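Local structure of beta-lactamase (Sphaerobacter thermophilus, 4EWF) at residues I60-A65 against D104-T109; L120-V125 against S142-K147. The protein is a class A family beta-lactamase that probably hydrolyses beta-lactams to substituted beta-amino acids. One frame throughout, in Å; residues are numbered along the deposited sequence.

Interaction 1. Residues I60-A65 against D104-T109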
# COMPACT_ATOMS: atom_id res chain seq x y z
N ILE A 60 -0.03 7.02 -8.39
CA ILE A 60 0.87 7.04 -9.53
C ILE A 60 0.16 7.68 -10.73
O ILE A 60 0.76 8.48 -11.46
CB ILE A 60 1.39 5.62 -9.87
CG1 ILE A 60 2.25 5.10 -8.71
CG2 ILE A 60 2.22 5.66 -11.16
CD1 ILE A 60 2.61 3.58 -8.79
N ALA A 61 -1.11 7.35 -10.93
CA ALA A 61 -1.86 7.93 -12.05
C ALA A 61 -1.92 9.44 -11.91
O ALA A 61 -1.78 10.17 -12.89
CB ALA A 61 -3.26 7.34 -12.14
N VAL A 62 -2.12 9.91 -10.68
CA VAL A 62 -2.15 11.34 -10.42
C VAL A 62 -0.83 12.02 -10.78
O VAL A 62 -0.81 13.01 -11.52
CB VAL A 62 -2.52 11.63 -8.95
CG1 VAL A 62 -2.35 13.10 -8.64
CG2 VAL A 62 -3.94 11.16 -8.66
N TYR A 63 0.29 11.50 -10.28
CA TYR A 63 1.57 12.14 -10.57
C TYR A 63 1.95 12.07 -12.05
O TYR A 63 2.62 12.98 -12.56
CB TYR A 63 2.70 11.60 -9.68
CG TYR A 63 2.64 12.17 -8.28
CD1 TYR A 63 3.43 13.27 -7.92
CD2 TYR A 63 1.77 11.66 -7.33
CE1 TYR A 63 3.37 13.81 -6.65
CE2 TYR A 63 1.70 12.19 -6.05
CZ TYR A 63 2.51 13.27 -5.72
OH TYR A 63 2.44 13.82 -4.45
N ARG A 64 1.52 11.02 -12.75
CA ARG A 64 1.76 10.94 -14.20
C ARG A 64 1.00 12.05 -14.92
O ARG A 64 1.48 12.61 -15.90
CB ARG A 64 1.35 9.58 -14.76
CG ARG A 64 2.25 8.44 -14.34
CD ARG A 64 2.06 7.25 -15.25
NE ARG A 64 2.89 6.13 -14.84
CZ ARG A 64 2.81 4.90 -15.35
NH1 ARG A 64 1.91 4.63 -16.29
NH2 ARG A 64 3.61 3.94 -14.90
N ALA A 65 -0.20 12.35 -14.42
CA ALA A 65 -0.99 13.46 -14.96
C ALA A 65 -0.26 14.78 -14.74
O ALA A 65 -0.24 15.66 -15.61
CB ALA A 65 -2.38 13.50 -14.30
N ASP A 104 -3.29 18.17 -1.19
CA ASP A 104 -4.03 17.80 0.01
C ASP A 104 -4.72 16.44 -0.19
O ASP A 104 -4.68 15.57 0.68
CB ASP A 104 -5.13 18.81 0.35
CG ASP A 104 -4.60 20.18 0.78
OD1 ASP A 104 -3.41 20.30 1.18
OD2 ASP A 104 -5.39 21.15 0.71
N LEU A 105 -5.38 16.27 -1.34
CA LEU A 105 -6.12 15.03 -1.59
C LEU A 105 -5.22 13.80 -1.62
O LEU A 105 -5.59 12.74 -1.09
CB LEU A 105 -6.93 15.13 -2.88
CG LEU A 105 -8.03 16.20 -2.96
CD1 LEU A 105 -8.84 15.99 -4.24
CD2 LEU A 105 -8.93 16.15 -1.75
N VAL A 106 -4.06 13.92 -2.26
CA VAL A 106 -3.11 12.82 -2.30
C VAL A 106 -2.65 12.50 -0.88
O VAL A 106 -2.63 11.34 -0.48
CB VAL A 106 -1.88 13.17 -3.19
CG1 VAL A 106 -0.82 12.06 -3.12
CG2 VAL A 106 -2.33 13.37 -4.62
N TYR A 107 -2.34 13.54 -0.12
CA TYR A 107 -1.87 13.36 1.25
C TYR A 107 -2.90 12.64 2.14
O TYR A 107 -2.55 11.68 2.84
CB TYR A 107 -1.44 14.68 1.91
CG TYR A 107 -1.24 14.48 3.39
CD1 TYR A 107 -0.09 13.84 3.86
CD2 TYR A 107 -2.20 14.87 4.30
CE1 TYR A 107 0.09 13.60 5.20
CE2 TYR A 107 -2.03 14.64 5.65
CZ TYR A 107 -0.89 14.01 6.09
OH TYR A 107 -0.71 13.78 7.43
N LEU A 108 -4.15 13.10 2.12
CA LEU A 108 -5.21 12.46 2.89
C LEU A 108 -5.48 11.02 2.43
O LEU A 108 -5.70 10.12 3.24
CB LEU A 108 -6.51 13.29 2.82
CG LEU A 108 -6.39 14.68 3.46
CD1 LEU A 108 -7.63 15.48 3.15
CD2 LEU A 108 -6.18 14.57 4.97
N THR A 109 -5.42 10.81 1.12
CA THR A 109 -5.58 9.48 0.54
C THR A 109 -4.55 8.47 1.10
O THR A 109 -4.90 7.36 1.51
CB THR A 109 -5.51 9.54 -1.00
OG1 THR A 109 -6.68 10.20 -1.51
CG2 THR A 109 -5.44 8.13 -1.61

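Interaction 2. Residues L120-V125 against S142-K147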
# COMPACT_ATOMS: atom_id res chain seq x y z
N LEU A 120 -12.53 11.41 -5.00
CA LEU A 120 -12.31 12.66 -5.72
C LEU A 120 -11.17 12.54 -6.75
O LEU A 120 -11.28 13.03 -7.88
CB LEU A 120 -12.04 13.80 -4.73
CG LEU A 120 -13.26 14.33 -3.95
CD1 LEU A 120 -12.81 15.29 -2.84
CD2 LEU A 120 -14.26 15.02 -4.89
N LEU A 121 -10.07 11.89 -6.35
CA LEU A 121 -8.95 11.63 -7.26
C LEU A 121 -9.35 10.67 -8.39
O LEU A 121 -8.91 10.81 -9.53
CB LEU A 121 -7.76 11.05 -6.48
CG LEU A 121 -7.12 11.98 -5.44
CD1 LEU A 121 -6.01 11.25 -4.68
CD2 LEU A 121 -6.58 13.22 -6.10
N ILE A 122 -10.16 9.66 -8.06
CA ILE A 122 -10.67 8.75 -9.07
C ILE A 122 -11.52 9.51 -10.09
O ILE A 122 -11.42 9.27 -11.30
CB ILE A 122 -11.48 7.61 -8.44
CG1 ILE A 122 -10.56 6.73 -7.59
CG2 ILE A 122 -12.19 6.78 -9.51
CD1 ILE A 122 -11.27 5.55 -6.97
N ASP A 123 -12.32 10.46 -9.62
CA ASP A 123 -13.11 11.28 -10.55
C ASP A 123 -12.22 12.16 -11.43
O ASP A 123 -12.55 12.43 -12.59
CB ASP A 123 -14.07 12.20 -9.79
CG ASP A 123 -15.31 11.46 -9.29
OD1 ASP A 123 -15.59 10.34 -9.77
OD2 ASP A 123 -16.00 12.02 -8.40
N LEU A 124 -11.10 12.63 -10.89
CA LEU A 124 -10.27 13.56 -11.64
C LEU A 124 -9.50 12.84 -12.75
O LEU A 124 -9.42 13.31 -13.87
CB LEU A 124 -9.27 14.23 -10.71
CG LEU A 124 -9.83 15.30 -9.78
CD1 LEU A 124 -8.73 15.75 -8.86
CD2 LEU A 124 -10.38 16.47 -10.60
N VAL A 125 -8.95 11.69 -12.41
CA VAL A 125 -8.06 10.98 -13.32
C VAL A 125 -8.79 9.87 -14.09
O VAL A 125 -8.43 9.55 -15.23
CB VAL A 125 -6.84 10.46 -12.53
CG1 VAL A 125 -7.07 9.02 -12.04
CG2 VAL A 125 -5.60 10.58 -13.35
N SER A 142 -4.10 -7.33 -11.03
CA SER A 142 -4.63 -6.31 -10.15
C SER A 142 -5.50 -5.31 -10.92
O SER A 142 -5.36 -5.18 -12.14
CB SER A 142 -3.49 -5.56 -9.46
OG SER A 142 -2.71 -6.47 -8.69
N ASN A 143 -6.35 -4.57 -10.21
CA ASN A 143 -7.24 -3.63 -10.91
C ASN A 143 -7.85 -2.63 -9.93
O ASN A 143 -7.89 -2.87 -8.72
CB ASN A 143 -8.36 -4.40 -11.61
CG ASN A 143 -9.34 -5.05 -10.61
OD1 ASN A 143 -8.97 -5.97 -9.88
ND2 ASN A 143 -10.57 -4.53 -10.54
N LEU A 144 -8.32 -1.52 -10.48
CA LEU A 144 -9.22 -0.62 -9.77
C LEU A 144 -10.51 -0.53 -10.59
O LEU A 144 -10.51 -0.03 -11.71
CB LEU A 144 -8.60 0.77 -9.61
CG LEU A 144 -9.56 1.80 -9.01
CD1 LEU A 144 -9.86 1.42 -7.58
CD2 LEU A 144 -8.97 3.20 -9.08
N SER A 145 -11.61 -1.03 -10.03
CA SER A 145 -12.87 -1.06 -10.76
C SER A 145 -14.01 -0.54 -9.89
O SER A 145 -15.12 -0.38 -10.36
CB SER A 145 -13.18 -2.49 -11.24
OG SER A 145 -12.18 -2.94 -12.16
N ARG A 146 -13.70 -0.25 -8.63
CA ARG A 146 -14.73 0.11 -7.63
C ARG A 146 -14.25 1.25 -6.72
O ARG A 146 -13.17 1.16 -6.12
CB ARG A 146 -15.06 -1.15 -6.81
CG ARG A 146 -15.99 -0.97 -5.60
CD ARG A 146 -16.16 -2.33 -4.90
NE ARG A 146 -16.57 -2.23 -3.49
CZ ARG A 146 -17.82 -2.36 -3.08
NH1 ARG A 146 -18.79 -2.59 -3.95
NH2 ARG A 146 -18.11 -2.26 -1.78
N LYS A 147 -15.05 2.33 -6.62
CA LYS A 147 -14.72 3.44 -5.73
C LYS A 147 -14.73 2.94 -4.29
O LYS A 147 -15.21 1.83 -4.01
CB LYS A 147 -15.75 4.57 -5.87
CG LYS A 147 -15.50 5.53 -7.03
CD LYS A 147 -16.49 6.69 -6.98
CE LYS A 147 -16.13 7.81 -7.96
NZ LYS A 147 -17.25 8.82 -8.05

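Interaction 1. Residues I60-A65 against D104-T109
V62 and V106 face each other across two packed helices, with their CA atoms 8.3 Å apart. Both helices belong to the helical part of the class A beta-lactamase fold. Helix 55-67 begins at the lysine of a probable SxxK motif, and helix 102-111 lies against it. The contact is small, buried and wholly apolar.

V106 offers one methyl to each of two residues on the other helix. V106 CG2 meets V62 CG1 at 4.0 Å. The two valine side chains run roughly antiparallel, so these methyls meet alongside. The other branch, CG1, stands anti to the backbone N of V106 (chi1 174°). V106 CG1 lies at the edge of the Y63 ring, near the ring plane, 3.9 Å from Y63 CE2. The phenol oxygen Y63 OH lies equally close to V106 CG1, at 3.9 Å.

Y63 does not leave its backbone pointing at helix 102-111; its ring end comes nearer. The tyrosine also packs on S184, M188 and M191 of helix 182-192, so its ring joins three helices.

The polar bonds run within helix 102-111 or beyond the pair. D104 OD2 accepts from T101 N. T109 packs on A117, T118 and L121 of helix 115-125, and its hydroxyl turns back to its own helix. T109 OG1 donates to L105 O at 2.8 Å. The hydroxyl is tilted 33° from the carbonyl plane. L105 O also takes T109 N, and the two donors approach from opposite faces of that plane.

Interaction 2. Residues L120-V125 against S142-K147
I122 and K147 bring the backbones closest, 7.5 Å between CA atoms, where the last turns of helix 115-125 pass an irregular chain at 142-147. In the class A beta-lactamase fold this chain probably runs into the omega loop, which in these enzymes follows the helices here.

The inner part of the contact is apolar. I122 and L144 meet end to end, and I122 CD1 lies 3.9 Å from L144 CD2. I122 CD1 also lies 4.2 Å from K147 CG. L127 of helix 127-136 touches both I122 and L144, and L58 of helix 55-67 touches I122.

The outer part is charged. K147 is extended beyond CG (chi2 -174°), which carries its amine across to D123 on the helix. The lysine runs roughly perpendicular to the aspartate. K147 NZ gives a hydrogen bond to D123 OD1 at 2.8 Å, and this is part of a salt bridge. The amine meets OD1 on its syn side, 20° out of the carboxylate plane. D123 OD2 is farther from K147 NZ, at 3.5 Å, so the amine favours one oxygen. The pair lies at the exposed margin of the contact.

The loop is held in shape by other bonds. L144 O accepts from N131 ND2, and N160 bonds to the backbone of S145 and R146. Inside the segment, N143 ND2 donates to S145 OG at 2.8 Å, with the hydroxyl oxygen close to the asparagine amide plane.

How the interactions relate
The two contacts adjoin, with centres 11 Å apart on the same side of the chain's centre. Interaction 1 is buried and apolar throughout and pairs two helices. Interaction 2 joins a helix to a loop; its apolar side is inside, while its charged pair sits at the solvent-facing edge. Helices 102-111 and 115-125 follow each other in the chain, and their side chains tie the two contacts together. L121 bridges them: L121 CD1 lies 3.4 Å from T109 OG1 and L121 CD2 packs on L105. A61 O also approaches V125 CG2, so helix 55-67 borders both places.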